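Local coordinates for protein tRNA (adenine-N(1)-)-methyltransferase (Thermus thermophilus, PDB 2PWY) that catalyses S-adenosyl-L-methionine-dependent N1-methylation of adenosine 58 in tRNA and is required for cell growth at extreme temperatures, at residues T111-G122 and V141-F152; A41-G49 and E58-L66. One frame throughout, in Å; residues are numbered along the deposited sequence.

Interaction 1: residues T111-G122 and V141-F152; sequences TLFLARAVGEKG and VRAFWQVENVRF
Leu-112 pushes its CD2 methyl between Val-141 and Trp-145, 3.5 Å from CB of Trp-145, while the two side chains run past each other in opposite directions. One helical turn on, CB of Ala-115 sits 3.5 Å from Trp-145 NE1 and also touches CG2 of Val-150, whose other methyl, CG1, meets Thr-111 CG2. A chi1 of 177°, with CG anti to the backbone N, carries the indole of Trp-145 to the helix, where its CH2 comes 4.0 Å from Arg-116 CA. Arg-116 N lies over one face of the indole and Val-147 CB over the other, both offset toward the rim. In this class I methyltransferase domain, of Rossmann type, the contact joins helix 109-118, which follows the Gly-rich cofactor loop, to the end of helix 131-144, the start of edge strand 150-154 and the connection between them. Beyond the indole, Trp-145 NE1 donates to Asn-149 OD1 (2.9 Å), the acceptor lying in the ring plane. At the helix C-terminus, Asn-149 ND2 donates to Ala-115 O (3.0 Å), within its own amide plane, and to Gly-119 O (2.8 Å), from above the carbonyl plane. A leucine in place of Asn-149 would probably leave the indole N-H without its acceptor and both carbonyls without their side-chain donor.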
# COMPACT_ATOMS: atom_id res chain seq x y z
N THR A 111 18.57 16.44 9.98
CA THR A 111 19.00 17.74 10.51
C THR A 111 18.55 18.89 9.60
O THR A 111 18.03 19.90 10.08
CB THR A 111 20.52 17.82 10.71
OG1 THR A 111 20.97 16.67 11.43
CG2 THR A 111 20.88 19.10 11.48
N LEU A 112 18.73 18.72 8.29
CA LEU A 112 18.34 19.74 7.34
C LEU A 112 16.83 20.00 7.33
O LEU A 112 16.39 21.16 7.31
CB LEU A 112 18.86 19.39 5.94
CG LEU A 112 20.37 19.63 5.76
CD1 LEU A 112 20.87 18.89 4.53
CD2 LEU A 112 20.70 21.15 5.67
N PHE A 113 16.04 18.93 7.39
CA PHE A 113 14.58 19.05 7.46
C PHE A 113 14.16 19.79 8.73
O PHE A 113 13.34 20.73 8.70
CB PHE A 113 13.91 17.67 7.39
CG PHE A 113 13.68 17.19 5.98
CD1 PHE A 113 14.71 16.61 5.26
CD2 PHE A 113 12.43 17.36 5.38
CE1 PHE A 113 14.51 16.18 3.92
CE2 PHE A 113 12.21 16.94 4.06
CZ PHE A 113 13.25 16.35 3.33
N LEU A 114 14.75 19.40 9.85
CA LEU A 114 14.48 20.04 11.15
C LEU A 114 14.85 21.54 11.14
O LEU A 114 14.11 22.39 11.65
CB LEU A 114 15.23 19.31 12.27
CG LEU A 114 14.87 17.83 12.53
CD1 LEU A 114 15.80 17.27 13.62
CD2 LEU A 114 13.40 17.63 12.89
N ALA A 115 15.99 21.84 10.53
CA ALA A 115 16.52 23.21 10.48
C ALA A 115 15.63 24.15 9.65
O ALA A 115 15.41 25.28 10.03
CB ALA A 115 17.96 23.21 9.97
N ARG A 116 15.11 23.66 8.52
CA ARG A 116 14.12 24.42 7.75
C ARG A 116 12.88 24.70 8.56
O ARG A 116 12.34 25.81 8.49
CB ARG A 116 13.68 23.66 6.51
CG ARG A 116 14.64 23.72 5.35
CD ARG A 116 13.97 23.12 4.14
NE ARG A 116 14.76 23.37 2.95
CZ ARG A 116 14.42 23.00 1.73
NH1 ARG A 116 13.29 22.33 1.52
NH2 ARG A 116 15.23 23.29 0.71
N ALA A 117 12.40 23.68 9.27
CA ALA A 117 11.14 23.78 10.01
C ALA A 117 11.18 24.81 11.14
O ALA A 117 10.22 25.53 11.34
CB ALA A 117 10.72 22.42 10.54
N VAL A 118 12.29 24.90 11.85
CA VAL A 118 12.33 25.80 13.02
C VAL A 118 12.88 27.17 12.64
O VAL A 118 12.65 28.15 13.36
CB VAL A 118 13.10 25.18 14.22
CG1 VAL A 118 12.50 23.82 14.60
CG2 VAL A 118 14.58 25.04 13.92
N GLY A 119 13.61 27.23 11.53
CA GLY A 119 14.09 28.50 10.97
C GLY A 119 15.12 29.26 11.79
O GLY A 119 15.57 28.79 12.83
N GLU A 120 15.48 30.45 11.32
CA GLU A 120 16.63 31.19 11.89
C GLU A 120 16.49 31.58 13.36
O GLU A 120 17.49 31.81 14.05
CB GLU A 120 16.98 32.41 11.03
CG GLU A 120 15.88 33.45 10.94
CD GLU A 120 16.22 34.62 10.03
OE1 GLU A 120 17.16 34.50 9.20
OE2 GLU A 120 15.55 35.66 10.14
N LYS A 121 15.25 31.69 13.83
CA LYS A 121 15.02 32.02 15.23
C LYS A 121 14.80 30.78 16.09
O LYS A 121 14.72 30.87 17.32
CB LYS A 121 13.86 33.02 15.35
CG LYS A 121 14.23 34.38 14.75
CD LYS A 121 13.14 35.41 14.92
CE LYS A 121 13.64 36.77 14.40
NZ LYS A 121 12.56 37.80 14.43
N GLY A 122 14.74 29.63 15.44
CA GLY A 122 14.63 28.35 16.14
C GLY A 122 15.99 27.73 16.41
O GLY A 122 17.04 28.36 16.22
N VAL A 141 25.47 19.53 5.97
CA VAL A 141 24.56 20.61 6.37
C VAL A 141 25.09 21.95 5.85
O VAL A 141 24.35 22.74 5.24
CB VAL A 141 24.39 20.66 7.91
CG1 VAL A 141 23.60 21.90 8.35
CG2 VAL A 141 23.70 19.37 8.38
N ARG A 142 26.37 22.20 6.08
CA ARG A 142 26.92 23.51 5.76
C ARG A 142 26.97 23.78 4.25
O ARG A 142 26.84 24.93 3.82
CB ARG A 142 28.26 23.71 6.47
CG ARG A 142 28.04 23.85 7.98
CD ARG A 142 29.24 23.47 8.84
NE ARG A 142 28.90 23.64 10.25
CZ ARG A 142 29.71 23.38 11.27
NH1 ARG A 142 30.94 22.92 11.06
NH2 ARG A 142 29.29 23.57 12.52
N ALA A 143 27.11 22.71 3.46
CA ALA A 143 27.18 22.81 2.00
C ALA A 143 25.85 23.21 1.37
O ALA A 143 25.80 23.68 0.22
CB ALA A 143 27.66 21.49 1.40
N PHE A 144 24.76 23.04 2.13
CA PHE A 144 23.41 23.23 1.61
C PHE A 144 22.65 24.36 2.32
O PHE A 144 21.73 24.95 1.74
CB PHE A 144 22.62 21.93 1.79
CG PHE A 144 21.36 21.86 0.99
CD1 PHE A 144 21.39 21.56 -0.37
CD2 PHE A 144 20.12 22.08 1.60
CE1 PHE A 144 20.21 21.48 -1.12
CE2 PHE A 144 18.95 22.01 0.85
CZ PHE A 144 18.99 21.70 -0.51
N TRP A 145 23.06 24.66 3.55
CA TRP A 145 22.28 25.49 4.46
C TRP A 145 23.22 26.39 5.25
O TRP A 145 24.09 25.89 5.98
CB TRP A 145 21.52 24.56 5.41
CG TRP A 145 20.67 25.17 6.51
CD1 TRP A 145 20.95 25.14 7.84
CD2 TRP A 145 19.39 25.83 6.39
NE1 TRP A 145 19.94 25.73 8.56
CE2 TRP A 145 18.97 26.17 7.70
CE3 TRP A 145 18.56 26.16 5.31
CZ2 TRP A 145 17.78 26.84 7.96
CZ3 TRP A 145 17.36 26.83 5.56
CH2 TRP A 145 16.98 27.15 6.89
N GLN A 146 23.04 27.69 5.10
CA GLN A 146 23.94 28.68 5.69
C GLN A 146 23.43 29.32 6.98
O GLN A 146 24.15 30.09 7.62
CB GLN A 146 24.30 29.75 4.65
N VAL A 147 22.19 29.02 7.36
CA VAL A 147 21.58 29.59 8.57
C VAL A 147 22.16 28.91 9.81
O VAL A 147 22.18 27.68 9.89
CB VAL A 147 20.03 29.47 8.53
CG1 VAL A 147 19.41 29.95 9.83
CG2 VAL A 147 19.45 30.24 7.34
N GLU A 148 22.63 29.72 10.76
CA GLU A 148 23.33 29.21 11.95
C GLU A 148 22.33 28.87 13.07
O GLU A 148 22.38 29.44 14.17
CB GLU A 148 24.42 30.20 12.40
CG GLU A 148 25.60 30.26 11.41
CD GLU A 148 26.53 31.45 11.62
OE1 GLU A 148 26.25 32.32 12.48
OE2 GLU A 148 27.56 31.51 10.91
N ASN A 149 21.43 27.94 12.77
CA ASN A 149 20.41 27.55 13.74
C ASN A 149 20.56 26.09 14.14
O ASN A 149 19.65 25.53 14.71
CB ASN A 149 19.00 27.83 13.20
CG ASN A 149 18.60 26.88 12.07
OD1 ASN A 149 19.45 26.28 11.41
ND2 ASN A 149 17.29 26.75 11.85
N VAL A 150 21.72 25.49 13.86
CA VAL A 150 22.02 24.14 14.33
C VAL A 150 23.21 24.18 15.29
O VAL A 150 24.28 24.68 14.93
CB VAL A 150 22.36 23.17 13.17
CG1 VAL A 150 22.54 21.76 13.71
CG2 VAL A 150 21.27 23.18 12.10
N ARG A 151 23.01 23.65 16.50
CA ARG A 151 24.12 23.46 17.44
C ARG A 151 24.47 21.98 17.48
O ARG A 151 23.66 21.17 17.93
CB ARG A 151 23.77 24.00 18.83
CG ARG A 151 24.98 24.09 19.78
CD ARG A 151 24.67 24.75 21.13
NE ARG A 151 24.17 26.13 21.01
CZ ARG A 151 23.08 26.60 21.62
NH1 ARG A 151 22.37 25.83 22.43
NH2 ARG A 151 22.72 27.87 21.44
N PHE A 152 25.66 21.64 16.97
CA PHE A 152 26.10 20.25 16.91
C PHE A 152 26.86 19.91 18.18
O PHE A 152 27.62 20.74 18.69
CB PHE A 152 27.05 20.02 15.72
CG PHE A 152 26.42 20.22 14.37
CD1 PHE A 152 25.66 19.21 13.77
CD2 PHE A 152 26.64 21.40 13.65
CE1 PHE A 152 25.09 19.38 12.49
CE2 PHE A 152 26.07 21.58 12.37
CZ PHE A 152 25.30 20.57 11.79

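Interaction 2: residues A41-G49 and E58-L66; sequences ALLEAGPGG and ELSVHRPTL
Val-61 turns its side chain from strand 58-62 toward the end of helix 39-45, and every carbon of it finds a partner there. CB lies 3.4 Å from Gly-46 O and a little farther from Gly-49 O, near two carbonyl oxygens of the type II turn that runs from Gly-46 to Gly-49. From CB the branches part. CG1, anti to the backbone N (chi1 178°), continues over the Gly-46 peptide, close to both its C and its O. On the other branch, Val-61 CG2 is 4.0 Å from Ala-45 CB. The same Val-61 CG2 is 4.2 Å from Leu-42 CD2, and it also lies near Gly-49 O; Leu-12 of the neighbouring strand 10-13 touches this valine too.

The backbone of the same residue is gripped twice: Gly-48 N donates to Val-61 O (2.8 Å), and Val-61 N donates to Gly-49 O (2.9 Å) in a nearly straight bond, 170° at the hydrogen. Pro-47 CA adds a CH...O contact to Val-61 O, and its ring carbons CB and CG rest against N and CB of Arg-63. Where the strand ends, His-62 ND1 and Arg-63 N hydrogen-bond to OD1 and OD2 of Asp-191 of the second subunit, so this corner of the N-terminal domain borders the subunit interface.

Positive phi at Gly-46 and Gly-48 suits glycine, and a side chain on Gly-49 would run into Ala-45 O. Two backbone hydrogen bonds fix the turn on strand 58-62, while the Val-61 side chain supplies much of the apolar contact, its CG2 methyl packed against Ala-45 and Leu-42 of the helix.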
# COMPACT_ATOMS: atom_id res chain seq x y z
N ALA A 41 30.33 26.55 -17.61
CA ALA A 41 29.21 26.34 -18.55
C ALA A 41 27.94 26.01 -17.77
O ALA A 41 26.84 26.41 -18.16
CB ALA A 41 29.52 25.24 -19.53
N LEU A 42 28.11 25.27 -16.68
CA LEU A 42 27.00 24.86 -15.82
C LEU A 42 26.38 26.06 -15.14
O LEU A 42 25.16 26.22 -15.13
CB LEU A 42 27.47 23.85 -14.76
CG LEU A 42 28.10 22.56 -15.29
CD1 LEU A 42 28.65 21.71 -14.14
CD2 LEU A 42 27.13 21.75 -16.13
N LEU A 43 27.23 26.92 -14.59
CA LEU A 43 26.79 28.13 -13.93
C LEU A 43 26.12 29.08 -14.93
O LEU A 43 25.10 29.71 -14.62
CB LEU A 43 27.97 28.80 -13.23
CG LEU A 43 28.66 27.94 -12.14
CD1 LEU A 43 30.08 28.44 -11.88
CD2 LEU A 43 27.85 27.91 -10.85
N GLU A 44 26.68 29.15 -16.13
CA GLU A 44 26.11 29.98 -17.18
C GLU A 44 24.71 29.51 -17.59
O GLU A 44 23.80 30.34 -17.76
CB GLU A 44 27.08 30.07 -18.36
CG GLU A 44 28.17 31.09 -18.06
CD GLU A 44 29.50 30.83 -18.75
OE1 GLU A 44 29.58 29.92 -19.60
OE2 GLU A 44 30.47 31.56 -18.42
N ALA A 45 24.53 28.20 -17.72
CA ALA A 45 23.22 27.62 -18.05
C ALA A 45 22.26 27.91 -16.91
O ALA A 45 21.12 28.37 -17.12
CB ALA A 45 23.35 26.13 -18.30
N GLY A 46 22.74 27.68 -15.69
CA GLY A 46 21.96 27.88 -14.47
C GLY A 46 20.82 26.89 -14.25
O GLY A 46 20.47 26.13 -15.15
N PRO A 47 20.23 26.90 -13.04
CA PRO A 47 19.06 26.06 -12.77
C PRO A 47 17.96 26.29 -13.80
O PRO A 47 17.56 27.43 -14.06
CB PRO A 47 18.62 26.51 -11.38
CG PRO A 47 19.91 26.98 -10.74
CD PRO A 47 20.62 27.69 -11.86
N GLY A 48 17.49 25.19 -14.39
CA GLY A 48 16.44 25.26 -15.40
C GLY A 48 17.01 25.25 -16.81
O GLY A 48 16.27 25.07 -17.77
N GLY A 49 18.33 25.43 -16.91
CA GLY A 49 19.01 25.47 -18.20
C GLY A 49 19.60 24.13 -18.60
O GLY A 49 19.44 23.13 -17.88
N GLU A 58 22.45 15.72 -23.39
CA GLU A 58 22.11 17.01 -22.86
C GLU A 58 22.06 16.87 -21.35
O GLU A 58 21.38 15.99 -20.81
CB GLU A 58 20.75 17.45 -23.42
CG GLU A 58 20.33 18.85 -23.03
CD GLU A 58 19.19 19.34 -23.88
OE1 GLU A 58 18.01 19.12 -23.51
OE2 GLU A 58 19.48 19.94 -24.93
N LEU A 59 22.81 17.73 -20.67
CA LEU A 59 22.82 17.77 -19.22
C LEU A 59 21.89 18.88 -18.75
O LEU A 59 22.13 20.05 -19.04
CB LEU A 59 24.24 18.02 -18.69
CG LEU A 59 25.28 17.00 -19.16
CD1 LEU A 59 26.68 17.43 -18.75
CD2 LEU A 59 24.97 15.59 -18.63
N SER A 60 20.83 18.51 -18.03
CA SER A 60 19.94 19.54 -17.50
C SER A 60 20.52 19.98 -16.17
O SER A 60 20.98 19.15 -15.38
CB SER A 60 18.52 19.02 -17.34
OG SER A 60 18.51 17.89 -16.50
N VAL A 61 20.48 21.28 -15.93
CA VAL A 61 21.10 21.86 -14.75
C VAL A 61 20.02 22.27 -13.75
O VAL A 61 19.01 22.89 -14.12
CB VAL A 61 21.96 23.10 -15.12
CG1 VAL A 61 22.56 23.72 -13.88
CG2 VAL A 61 23.06 22.72 -16.14
N HIS A 62 20.24 21.91 -12.48
CA HIS A 62 19.25 22.11 -11.43
C HIS A 62 19.85 22.64 -10.13
O HIS A 62 21.00 22.34 -9.79
CB HIS A 62 18.51 20.80 -11.11
CG HIS A 62 17.87 20.16 -12.30
ND1 HIS A 62 16.68 20.60 -12.83
CD2 HIS A 62 18.26 19.11 -13.06
CE1 HIS A 62 16.36 19.85 -13.87
NE2 HIS A 62 17.31 18.95 -14.04
N ARG A 63 19.06 23.43 -9.42
CA ARG A 63 19.25 23.65 -8.00
C ARG A 63 18.60 22.43 -7.33
O ARG A 63 17.39 22.24 -7.48
CB ARG A 63 18.53 24.93 -7.54
CG ARG A 63 18.37 25.01 -6.04
CD ARG A 63 17.42 26.09 -5.62
NE ARG A 63 17.30 26.17 -4.16
CZ ARG A 63 17.02 27.30 -3.51
NH1 ARG A 63 16.83 28.43 -4.18
NH2 ARG A 63 16.95 27.29 -2.19
N PRO A 64 19.39 21.60 -6.62
CA PRO A 64 18.80 20.39 -6.04
C PRO A 64 17.82 20.77 -4.94
O PRO A 64 18.11 21.66 -4.14
CB PRO A 64 19.99 19.64 -5.43
CG PRO A 64 21.09 20.67 -5.30
CD PRO A 64 20.84 21.73 -6.32
N THR A 65 16.65 20.14 -4.95
CA THR A 65 15.74 20.23 -3.82
C THR A 65 16.38 19.52 -2.62
O THR A 65 17.33 18.73 -2.78
CB THR A 65 14.40 19.56 -4.13
OG1 THR A 65 14.60 18.15 -4.32
CG2 THR A 65 13.75 20.17 -5.39
N LEU A 66 15.85 19.77 -1.42
CA LEU A 66 16.36 19.08 -0.24
C LEU A 66 16.21 17.55 -0.39
O LEU A 66 17.11 16.80 -0.00
CB LEU A 66 15.68 19.61 1.03
CG LEU A 66 16.11 18.98 2.35
CD1 LEU A 66 17.63 19.07 2.55
CD2 LEU A 66 15.38 19.63 3.52
O HOH W 1 17.03 21.99 -16.41

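Overall arrangement
After the first strands of the N-terminal domain come helix 39-45 and its turn. Interaction 2 closes a short loop back onto strand 58-62, holding the helix against the four-stranded antiparallel sheet of this small domain. The chain then passes through Pro-64 and Thr-65 into helix 66-72 and on to the catalytic domain, where interaction 1 closes a second loop, around strand 123-128 and most of helix 131-144. The two loops follow in series, neither nesting nor crossing. Although their centres are 24 Å apart, Leu-66 at the end of 58-66 packs on Leu-112, Phe-113, Arg-116 and Phe-144, bringing the chain that leaves the N-terminal domain into contact with the catalytic domain. Both contacts also border the second subunit.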